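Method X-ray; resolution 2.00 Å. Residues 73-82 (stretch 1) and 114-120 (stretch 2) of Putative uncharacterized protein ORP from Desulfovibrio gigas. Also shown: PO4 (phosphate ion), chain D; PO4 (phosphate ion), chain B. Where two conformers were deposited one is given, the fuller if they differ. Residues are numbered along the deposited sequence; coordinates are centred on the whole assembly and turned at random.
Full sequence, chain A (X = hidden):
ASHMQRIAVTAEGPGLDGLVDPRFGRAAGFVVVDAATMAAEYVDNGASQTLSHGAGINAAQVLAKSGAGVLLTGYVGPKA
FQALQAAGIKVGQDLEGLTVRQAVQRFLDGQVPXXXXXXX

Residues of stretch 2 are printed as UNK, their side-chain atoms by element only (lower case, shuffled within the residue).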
ATOM      1  N   THR A  73      -4.015  -2.937   0.023  1.00 14.11           N
ATOM      2  CA  THR A  73      -3.582  -3.807  -1.074  1.00 14.81           C
ATOM      3  C   THR A  73      -4.475  -5.053  -1.220  1.00 15.11           C
ATOM      4  O   THR A  73      -5.516  -5.172  -0.551  1.00 13.24           O
ATOM      5  CB  THR A  73      -2.043  -4.219  -0.935  1.00 16.01           C
ATOM      6  OG1 THR A  73      -1.613  -4.871  -2.151  1.00 18.30           O
ATOM      7  CG2 THR A  73      -1.761  -5.154   0.283  1.00 15.06           C
ATOM      8  N   GLY A  74      -4.072  -5.956  -2.125  1.00 15.35           N
ATOM      9  CA  GLY A  74      -4.700  -7.259  -2.240  1.00 15.37           C
ATOM     10  C   GLY A  74      -3.973  -8.281  -1.383  1.00 15.88           C
ATOM     11  O   GLY A  74      -4.464  -8.667  -0.322  1.00 15.86           O
ATOM     12  N   TYR A  75      -2.793  -8.698  -1.845  1.00 15.55           N
ATOM     13  CA  TYR A  75      -2.019  -9.782  -1.230  1.00 16.42           C
ATOM     14  C   TYR A  75      -0.632  -9.293  -0.836  1.00 16.27           C
ATOM     15  O   TYR A  75      -0.011  -8.496  -1.560  1.00 16.40           O
ATOM     16  CB  TYR A  75      -1.862 -10.962  -2.228  1.00 16.28           C
ATOM     17  CG  TYR A  75      -3.181 -11.533  -2.672  1.00 18.38           C
ATOM     18  CD1 TYR A  75      -3.820 -12.507  -1.906  1.00 21.82           C
ATOM     19  CD2 TYR A  75      -3.814 -11.069  -3.813  1.00 21.08           C
ATOM     20  CE1 TYR A  75      -5.039 -13.027  -2.274  1.00 23.88           C
ATOM     21  CE2 TYR A  75      -5.056 -11.583  -4.205  1.00 23.85           C
ATOM     22  CZ  TYR A  75      -5.652 -12.571  -3.423  1.00 26.41           C
ATOM     23  OH  TYR A  75      -6.877 -13.111  -3.766  1.00 29.38           O
ATOM     24  N   VAL A  76      -0.142  -9.811   0.281  1.00 16.41           N
ATOM     25  CA  VAL A  76       1.216  -9.545   0.758  1.00 17.29           C
ATOM     26  C   VAL A  76       1.783 -10.811   1.414  1.00 17.68           C
ATOM     27  O   VAL A  76       1.109 -11.451   2.222  1.00 18.93           O
ATOM     28  CB  VAL A  76       1.278  -8.259   1.694  1.00 17.46           C
ATOM     29  CG1 VAL A  76       0.184  -8.230   2.670  1.00 17.32           C
ATOM     30  CG2 VAL A  76       2.633  -8.105   2.421  1.00 18.09           C
ATOM     31  N   GLY A  77       3.011 -11.161   1.047  1.00 17.55           N
ATOM     32  CA  GLY A  77       3.680 -12.370   1.531  1.00 18.12           C
ATOM     33  C   GLY A  77       4.363 -12.132   2.874  1.00 18.67           C
ATOM     34  O   GLY A  77       4.324 -11.011   3.392  1.00 17.95           O
ATOM     35  N   PRO A  78       4.980 -13.183   3.451  1.00 19.33           N
ATOM     36  CA  PRO A  78       5.508 -13.128   4.834  1.00 19.65           C
ATOM     37  C   PRO A  78       6.615 -12.102   5.093  1.00 19.16           C
ATOM     38  O   PRO A  78       6.574 -11.389   6.089  1.00 19.24           O
ATOM     39  CB  PRO A  78       6.044 -14.541   5.060  1.00 19.63           C
ATOM     40  CG  PRO A  78       5.235 -15.390   4.120  1.00 21.92           C
ATOM     41  CD  PRO A  78       5.115 -14.538   2.882  1.00 20.23           C
ATOM     42  N   LYS A  79       7.606 -12.038   4.219  1.00 19.07           N
ATOM     43  CA  LYS A  79       8.721 -11.144   4.464  1.00 18.59           C
ATOM     44  C   LYS A  79       8.307  -9.681   4.265  1.00 18.13           C
ATOM     45  O   LYS A  79       8.735  -8.793   5.025  1.00 17.76           O
ATOM     46  CB  LYS A  79       9.924 -11.549   3.620  1.00 19.49           C
ATOM     47  CG  LYS A  79      10.498 -12.918   4.057  1.00 21.64           C
ATOM     48  CD  LYS A  79      11.848 -13.204   3.412  1.00 27.02           C
ATOM     49  CE  LYS A  79      12.503 -14.451   4.043  1.00 29.86           C
ATOM     50  NZ  LYS A  79      13.858 -14.762   3.459  1.00 34.09           N
ATOM     51  N   ALA A  80       7.472  -9.434   3.255  1.00 17.26           N
ATOM     52  CA  ALA A  80       6.940  -8.102   3.025  1.00 16.30           C
ATOM     53  C   ALA A  80       6.108  -7.659   4.215  1.00 16.29           C
ATOM     54  O   ALA A  80       6.253  -6.523   4.674  1.00 16.54           O
ATOM     55  CB  ALA A  80       6.141  -8.051   1.769  1.00 15.72           C
ATOM     56  N   PHE A  81       5.242  -8.544   4.712  1.00 16.20           N
ATOM     57  CA  PHE A  81       4.422  -8.225   5.874  1.00 17.16           C
ATOM     58  C   PHE A  81       5.272  -7.853   7.097  1.00 17.60           C
ATOM     59  O   PHE A  81       4.953  -6.889   7.799  1.00 16.95           O
ATOM     60  CB  PHE A  81       3.479  -9.367   6.250  1.00 17.35           C
ATOM     61  CG  PHE A  81       2.386  -8.943   7.191  1.00 18.91           C
ATOM     62  CD1 PHE A  81       1.212  -8.379   6.693  1.00 18.91           C
ATOM     63  CD2 PHE A  81       2.543  -9.075   8.573  1.00 20.56           C
ATOM     64  CE1 PHE A  81       0.214  -7.960   7.534  1.00 21.26           C
ATOM     65  CE2 PHE A  81       1.533  -8.656   9.447  1.00 21.54           C
ATOM     66  CZ  PHE A  81       0.376  -8.091   8.934  1.00 21.83           C
ATOM     67  N   GLN A  82       6.326  -8.626   7.358  1.00 17.46           N
ATOM     68  CA  GLN A  82       7.233  -8.353   8.490  1.00 18.36           C
ATOM     69  C   GLN A  82       7.929  -6.994   8.346  1.00 17.89           C
ATOM     70  O   GLN A  82       8.044  -6.234   9.316  1.00 17.67           O
ATOM     71  CB  GLN A  82       8.287  -9.450   8.591  1.00 19.38           C
ATOM     72  CG  GLN A  82       9.424  -9.105   9.539  1.00 24.21           C
ATOM     73  CD  GLN A  82      10.637  -9.973   9.329  1.00 33.10           C
ATOM     74  OE1 GLN A  82      10.527 -11.201   9.159  1.00 37.03           O
ATOM     75  NE2 GLN A  82      11.818  -9.344   9.341  1.00 35.90           N
ATOM     76  N   UNK A 114      -7.624  -4.358   9.992  1.00 24.94           N
ATOM     77  CA  UNK A 114      -6.186  -4.381   9.812  0.60 25.47           C
ATOM     78  C   UNK A 114      -5.740  -5.845   9.879  1.00 25.46           C
ATOM     79  O   UNK A 114      -6.232  -6.616  10.701  1.00 26.27           O
ATOM     80  c   UNK A 114      -5.464  -3.437  10.786  0.60 26.15           C
ATOM     81  c   UNK A 114      -5.760  -1.913  10.534  0.60 27.00           C
ATOM     82  s   UNK A 114      -5.346  -1.219   8.894  0.60 30.94           S
ATOM     83  c   UNK A 114      -6.816  -1.525   7.929  0.60 27.49           C
ATOM     84  N   UNK A 115      -4.878  -6.243   8.945  1.00 24.80           N
ATOM     85  CA  UNK A 115      -4.450  -7.645   8.853  1.00 24.07           C
ATOM     86  C   UNK A 115      -3.463  -7.988   9.945  1.00 24.05           C
ATOM     87  O   UNK A 115      -2.648  -7.144  10.334  1.00 24.02           O
ATOM     88  c   UNK A 115      -3.843  -7.926   7.502  1.00 23.81           C
ATOM     89  N   UNK A 116      -3.543  -9.227  10.426  1.00 23.69           N
ATOM     90  CA  UNK A 116      -2.671  -9.725  11.483  1.00 24.10           C
ATOM     91  C   UNK A 116      -1.486 -10.478  10.908  1.00 23.93           C
ATOM     92  O   UNK A 116      -0.469 -10.632  11.578  1.00 24.53           O
ATOM     93  c   UNK A 116      -3.449 -10.612  12.452  1.00 24.21           C
ATOM     94  N   UNK A 117      -1.602 -10.933   9.657  1.00 23.32           N
ATOM     95  CA  UNK A 117      -0.506 -11.658   9.024  1.00 22.06           C
ATOM     96  C   UNK A 117      -0.615 -11.639   7.525  1.00 21.33           C
ATOM     97  O   UNK A 117      -1.580 -11.102   6.989  1.00 22.45           O
ATOM     98  N   UNK A 118       0.381 -12.202   6.827  1.00 20.99           N
ATOM     99  CA  UNK A 118       0.324 -12.236   5.365  1.00 20.89           C
ATOM    100  C   UNK A 118      -0.849 -13.088   4.889  1.00 21.45           C
ATOM    101  O   UNK A 118      -1.301 -13.977   5.609  1.00 21.98           O
ATOM    102  c   UNK A 118       2.065 -13.652   6.168  1.00 20.41           C
ATOM    103  c   UNK A 118       1.624 -12.928   4.974  1.00 20.16           C
ATOM    104  c   UNK A 118       1.550 -12.921   7.361  1.00 20.90           C
ATOM    105  N   UNK A 119      -1.357 -12.823   3.698  1.00 21.79           N
ATOM    106  CA  UNK A 119      -2.407 -13.678   3.157  1.00 22.38           C
ATOM    107  C   UNK A 119      -1.961 -14.402   1.892  1.00 23.22           C
ATOM    108  O   UNK A 119      -2.785 -14.806   1.098  1.00 23.89           O
ATOM    109  c   UNK A 119      -3.687 -12.887   2.893  1.00 21.41           C
ATOM    110  c   UNK A 119      -3.480 -11.759   1.882  1.00 20.82           C
ATOM    111  o   UNK A 119      -2.348 -11.376   1.587  1.00 17.92           O
ATOM    112  n   UNK A 119      -4.566 -11.229   1.363  1.00 14.83           N
ATOM    113  N   UNK A 120      -0.664 -14.552   1.687  1.00 24.74           N
ATOM    114  CA  UNK A 120      -0.197 -15.330   0.544  1.00 26.52           C
ATOM    115  C   UNK A 120       1.175 -15.996   0.712  1.00 27.55           C
ATOM    116  O   UNK A 120       1.839 -15.826   1.744  1.00 29.09           O
ATOM    117  c   UNK A 120       0.907 -14.425  -1.573  1.00 28.23           C
ATOM    118  n   UNK A 120       3.460 -13.119  -2.985  1.00 32.64           N
ATOM    119  c   UNK A 120       2.052 -12.689  -2.814  1.00 31.00           C
ATOM    120  c   UNK A 120      -0.293 -14.471  -0.721  1.00 26.41           C
ATOM    121  c   UNK A 120       1.477 -13.086  -1.491  1.00 29.98           C
TER
HETATM  122  P   PO4 D1123       7.424 -12.393   0.399  1.00 40.59           P
HETATM  123  O1  PO4 D1123       6.868 -11.063   0.811  1.00 37.34           O
HETATM  124  O2  PO4 D1123       7.755 -13.163   1.649  1.00 38.77           O
HETATM  125  O3  PO4 D1123       6.435 -13.128  -0.484  1.00 40.47           O
HETATM  126  O4  PO4 D1123       8.687 -12.198  -0.392  1.00 42.14           O
HETATM  127  P   PO4 B1121       5.172  -9.770  -2.046  1.00 20.16           P
HETATM  128  O1  PO4 B1121       4.057  -8.966  -2.574  1.00 20.13           O
HETATM  129  O2  PO4 B1121       4.819 -10.189  -0.659  1.00 22.11           O
HETATM  130  O3  PO4 B1121       5.395 -10.958  -2.913  1.00 20.78           O
HETATM  131  O4  PO4 B1121       6.421  -8.922  -2.021  1.00 21.45           O

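Position 114 has four side-chain atoms: three carbons and a sulfur in an unbranched chain. The sulfur sits between carbons, as in a thioether. It makes no contact with stretch 1; its side chain is out of reach. This is Met114.

Position 115 has a single side-chain carbon. It points toward stretch 1 and lies 4.1 Å from Phe81 CE1, counted from its CB. One carbon and nothing more makes this Ala115. Its backbone also takes part: Ala115 O lies 3.5 Å from Phe81 CZ, at the ring edge and near the ring plane.

Position 116 again carries one carbon, now directed away from stretch 1. Its contact comes from the backbone, with its O 3.5 Å from Phe81 CE2. This is Ala116.

Position 117 has no side-chain atoms. Its CA lies over one face of the Phe81 ring, 3.8 Å from the ring centroid and 18° off the normal. This is a CH-pi contact. With no side chain, the residue is Gly117. A CB here would point away from stretch 1.

Position 118 has three side-chain carbons that close a ring onto the backbone N. Its CB comes within 3.2 Å of Val76 O. Its N lies over the same face of Phe81 as Gly117 CA. The ring identifies Pro118. Pro118 CD is 4.1 Å from Phe81 CG, and Pro118 CG is 4.2 Å from Pro78 CG. A CB on Gly117 would clash with Pro118 CD.

Position 119 has two carbons, the second carrying one oxygen and one nitrogen. The side-chain oxygen lies 3.0 Å from Val76 N, and the side-chain nitrogen lies 3.1 Å from Gly74 O. This short amide is Asn119. Chi1 is p, and the end of the side chain comes nearer to stretch 1 than its CA-to-CB direction suggests. The amide uses both polar atoms. Asn119 ND2 donates a hydrogen bond to Gly74 O, and Asn119 OD1 accepts one from Val76 N. Both bonds are nearly straight. A weak backbone bond runs from Asn119 N to Val76 O at 3.2 Å.

Position 120 has four carbons in a row ending in nitrogen. The third carbon beyond CA lies 3.5 Å from Gly77 N and 4.0 Å from Tyr75 CB. This is Lys120, and that carbon is CD. Lys120 NZ donates to O3 of the chain B phosphate at 2.9 Å. Gly77 N donates to O2 of the same ion at 2.7 Å, so the phosphate joins the two stretches. It probably comes from the crystallisation liquor.

The contact has a polar part and an apolar part. Asn119 reads the backbone of the loop before the helix, pairing with a carbonyl at Gly74 and an NH at Val76. Here the CA atoms of Tyr75 and Asn119 are 5.9 Å apart. On the helix, Phe81 points toward stretch 2, and the 115-118 segment packs about its ring. Pro78 adds a smaller proline-to-proline contact. Together the stretches bury 513 Å², both sides summed.

Stretch 2 (114-120) MAAGPNK
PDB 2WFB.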